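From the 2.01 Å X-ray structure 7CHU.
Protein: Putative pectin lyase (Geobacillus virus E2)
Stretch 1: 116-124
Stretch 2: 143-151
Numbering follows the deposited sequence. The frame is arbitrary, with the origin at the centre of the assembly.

Stretch 1 116-124: YFPTGTYKV
Stretch 2 (143-151) SATCIKSTI

Strands 120-124 and 145-149 pair in parallel, their axes 24° apart. Gly 120 lies beside Thr 145, Tyr 122 beside Ile 147, Val 124 beside Ser 149. Six backbone hydrogen bonds of 2.8 to 2.9 Å form the ladder: Gly 120 N to Ala 144 O, Cys 146 N to Gly 120 O, Tyr 122 N to Cys 146 O, Lys 148 N to Tyr 122 O, Val 124 N to Lys 148 O and Thr 150 N to Val 124 O. Gly 120, at phi/psi 160/174, must be glycine: a CB would jam against the preceding carbonyl and crowd Tyr 122 CE1.

Tyr 122, Val 124, Thr 145 and Ile 147 share one buried face. Ile 147 is m,m (-46°, -61°), which brings CD1 to 3.7 Å from Tyr 122 CB and 4.0 Å from Phe 117 CD2. Its CG2 packs 3.4 Å from CG2 of Val 124 (t). The CA-to-CB bond of Phe 117 (m, chi2 68°) points toward stretch 2. Tyr 122 (m, chi2 82°) reaches back so that OH donates to Pro 118 O, 2.6 Å. Thr 145 (m) donates from OG1 to Phe 117 O, 2.9 Å; its CG2 lies 3.5 Å from Phe 117 CB.

The other face carries Thr 121 (m), Lys 123 (t) and Lys 148 (m, chi2 -91°), partly exposed as suits a hydroxyl and two charged chains, and small, buried Cys 146 (t). Both NZ atoms are hydrogen-bonded elsewhere in the structure. Thr 121 CG2 meets Lys 148 CG at 3.3 Å, while the lysine's end leads away.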

# COMPACT_ATOMS: atom_id res chain seq x y z
N TYR A 116 8.95 -27.59 -6.49
CA TYR A 116 8.58 -26.87 -7.70
C TYR A 116 7.66 -27.73 -8.56
O TYR A 116 7.95 -28.91 -8.80
CB TYR A 116 9.82 -26.49 -8.51
CG TYR A 116 9.40 -25.80 -9.78
CD1 TYR A 116 8.87 -24.51 -9.75
CD2 TYR A 116 9.48 -26.45 -11.01
CE1 TYR A 116 8.46 -23.87 -10.92
CE2 TYR A 116 9.07 -25.82 -12.18
CZ TYR A 116 8.57 -24.53 -12.13
OH TYR A 116 8.16 -23.91 -13.30
N PHE A 117 6.56 -27.13 -9.02
CA PHE A 117 5.55 -27.80 -9.84
C PHE A 117 5.60 -27.18 -11.24
O PHE A 117 5.13 -26.05 -11.41
CB PHE A 117 4.12 -27.62 -9.27
CG PHE A 117 3.89 -28.23 -7.92
CD1 PHE A 117 4.52 -27.73 -6.78
CD2 PHE A 117 2.97 -29.25 -7.77
CE1 PHE A 117 4.28 -28.30 -5.54
CE2 PHE A 117 2.72 -29.83 -6.52
CZ PHE A 117 3.38 -29.35 -5.41
N PRO A 118 6.13 -27.87 -12.25
CA PRO A 118 6.17 -27.29 -13.60
C PRO A 118 4.77 -27.13 -14.16
O PRO A 118 3.79 -27.69 -13.65
CB PRO A 118 6.97 -28.31 -14.43
CG PRO A 118 7.67 -29.20 -13.41
CD PRO A 118 6.76 -29.21 -12.21
N THR A 119 4.68 -26.33 -15.23
CA THR A 119 3.44 -26.14 -15.96
C THR A 119 2.68 -27.45 -16.11
O THR A 119 3.27 -28.48 -16.46
CB THR A 119 3.74 -25.56 -17.34
OG1 THR A 119 4.28 -24.24 -17.17
CG2 THR A 119 2.47 -25.49 -18.18
N GLY A 120 1.40 -27.44 -15.76
CA GLY A 120 0.62 -28.65 -15.87
C GLY A 120 -0.63 -28.61 -15.02
O GLY A 120 -0.86 -27.70 -14.23
N THR A 121 -1.44 -29.66 -15.19
CA THR A 121 -2.67 -29.89 -14.46
C THR A 121 -2.44 -31.13 -13.60
O THR A 121 -2.18 -32.20 -14.14
CB THR A 121 -3.82 -30.11 -15.44
OG1 THR A 121 -3.99 -28.93 -16.23
CG2 THR A 121 -5.11 -30.43 -14.73
N TYR A 122 -2.53 -30.98 -12.28
CA TYR A 122 -2.19 -32.05 -11.34
C TYR A 122 -3.46 -32.54 -10.66
O TYR A 122 -4.00 -31.86 -9.78
CB TYR A 122 -1.17 -31.55 -10.32
CG TYR A 122 0.16 -31.18 -10.95
CD1 TYR A 122 0.35 -29.94 -11.54
CD2 TYR A 122 1.22 -32.09 -10.95
CE1 TYR A 122 1.55 -29.60 -12.12
CE2 TYR A 122 2.46 -31.76 -11.54
CZ TYR A 122 2.60 -30.50 -12.11
OH TYR A 122 3.78 -30.13 -12.69
N LYS A 123 -3.94 -33.72 -11.06
CA LYS A 123 -5.10 -34.30 -10.41
C LYS A 123 -4.71 -34.78 -9.01
O LYS A 123 -3.78 -35.57 -8.87
CB LYS A 123 -5.66 -35.47 -11.22
CG LYS A 123 -6.89 -36.07 -10.58
CD LYS A 123 -7.70 -36.87 -11.58
CE LYS A 123 -7.34 -38.32 -11.50
NZ LYS A 123 -8.31 -39.17 -12.27
N VAL A 124 -5.41 -34.29 -7.99
CA VAL A 124 -5.13 -34.65 -6.60
C VAL A 124 -6.41 -35.20 -5.99
O VAL A 124 -7.46 -34.54 -6.06
CB VAL A 124 -4.62 -33.44 -5.80
CG1 VAL A 124 -4.66 -33.75 -4.30
CG2 VAL A 124 -3.19 -33.09 -6.23
N SER A 143 -2.05 -19.75 -13.03
CA SER A 143 -2.91 -20.70 -13.73
C SER A 143 -2.13 -21.76 -14.49
O SER A 143 -2.68 -22.85 -14.73
CB SER A 143 -3.83 -19.94 -14.70
OG SER A 143 -4.83 -20.76 -15.30
N ALA A 144 -0.88 -21.48 -14.85
CA ALA A 144 -0.06 -22.43 -15.60
C ALA A 144 0.14 -23.73 -14.84
O ALA A 144 0.17 -24.81 -15.44
CB ALA A 144 1.30 -21.80 -15.92
N THR A 145 0.32 -23.63 -13.53
CA THR A 145 0.38 -24.78 -12.64
C THR A 145 -0.96 -24.82 -11.90
O THR A 145 -1.27 -23.90 -11.13
CB THR A 145 1.54 -24.69 -11.65
OG1 THR A 145 2.78 -24.71 -12.37
CG2 THR A 145 1.49 -25.88 -10.67
N CYS A 146 -1.76 -25.86 -12.16
CA CYS A 146 -3.10 -25.94 -11.57
C CYS A 146 -3.32 -27.30 -10.92
O CYS A 146 -3.24 -28.34 -11.59
CB CYS A 146 -4.16 -25.67 -12.64
SG CYS A 146 -5.87 -25.66 -11.97
N ILE A 147 -3.61 -27.30 -9.63
CA ILE A 147 -3.97 -28.52 -8.90
C ILE A 147 -5.48 -28.70 -9.02
O ILE A 147 -6.24 -27.80 -8.66
CB ILE A 147 -3.53 -28.43 -7.44
CG1 ILE A 147 -2.08 -27.91 -7.30
CG2 ILE A 147 -3.72 -29.76 -6.73
CD1 ILE A 147 -0.99 -28.76 -7.95
N LYS A 148 -5.91 -29.82 -9.60
CA LYS A 148 -7.32 -30.12 -9.81
C LYS A 148 -7.77 -31.15 -8.78
O LYS A 148 -7.39 -32.32 -8.85
CB LYS A 148 -7.57 -30.64 -11.22
CG LYS A 148 -7.21 -29.63 -12.32
CD LYS A 148 -8.35 -28.74 -12.72
CE LYS A 148 -8.00 -27.94 -13.99
NZ LYS A 148 -9.07 -26.96 -14.33
N SER A 149 -8.60 -30.72 -7.84
CA SER A 149 -9.01 -31.60 -6.74
C SER A 149 -10.21 -32.44 -7.12
O SER A 149 -11.15 -31.94 -7.75
CB SER A 149 -9.36 -30.78 -5.50
OG SER A 149 -9.65 -31.62 -4.39
N THR A 150 -10.21 -33.70 -6.69
CA THR A 150 -11.42 -34.51 -6.67
C THR A 150 -11.83 -34.85 -5.25
O THR A 150 -12.66 -35.75 -5.05
CB THR A 150 -11.25 -35.81 -7.46
OG1 THR A 150 -10.37 -36.68 -6.74
CG2 THR A 150 -10.68 -35.54 -8.87
N ILE A 151 -11.24 -34.18 -4.26
CA ILE A 151 -11.56 -34.45 -2.87
C ILE A 151 -12.98 -33.99 -2.56
O ILE A 151 -13.36 -32.85 -2.85
CB ILE A 151 -10.54 -33.75 -1.96
CG1 ILE A 151 -9.13 -34.29 -2.24
CG2 ILE A 151 -10.93 -33.87 -0.50
CD1 ILE A 151 -8.07 -33.56 -1.44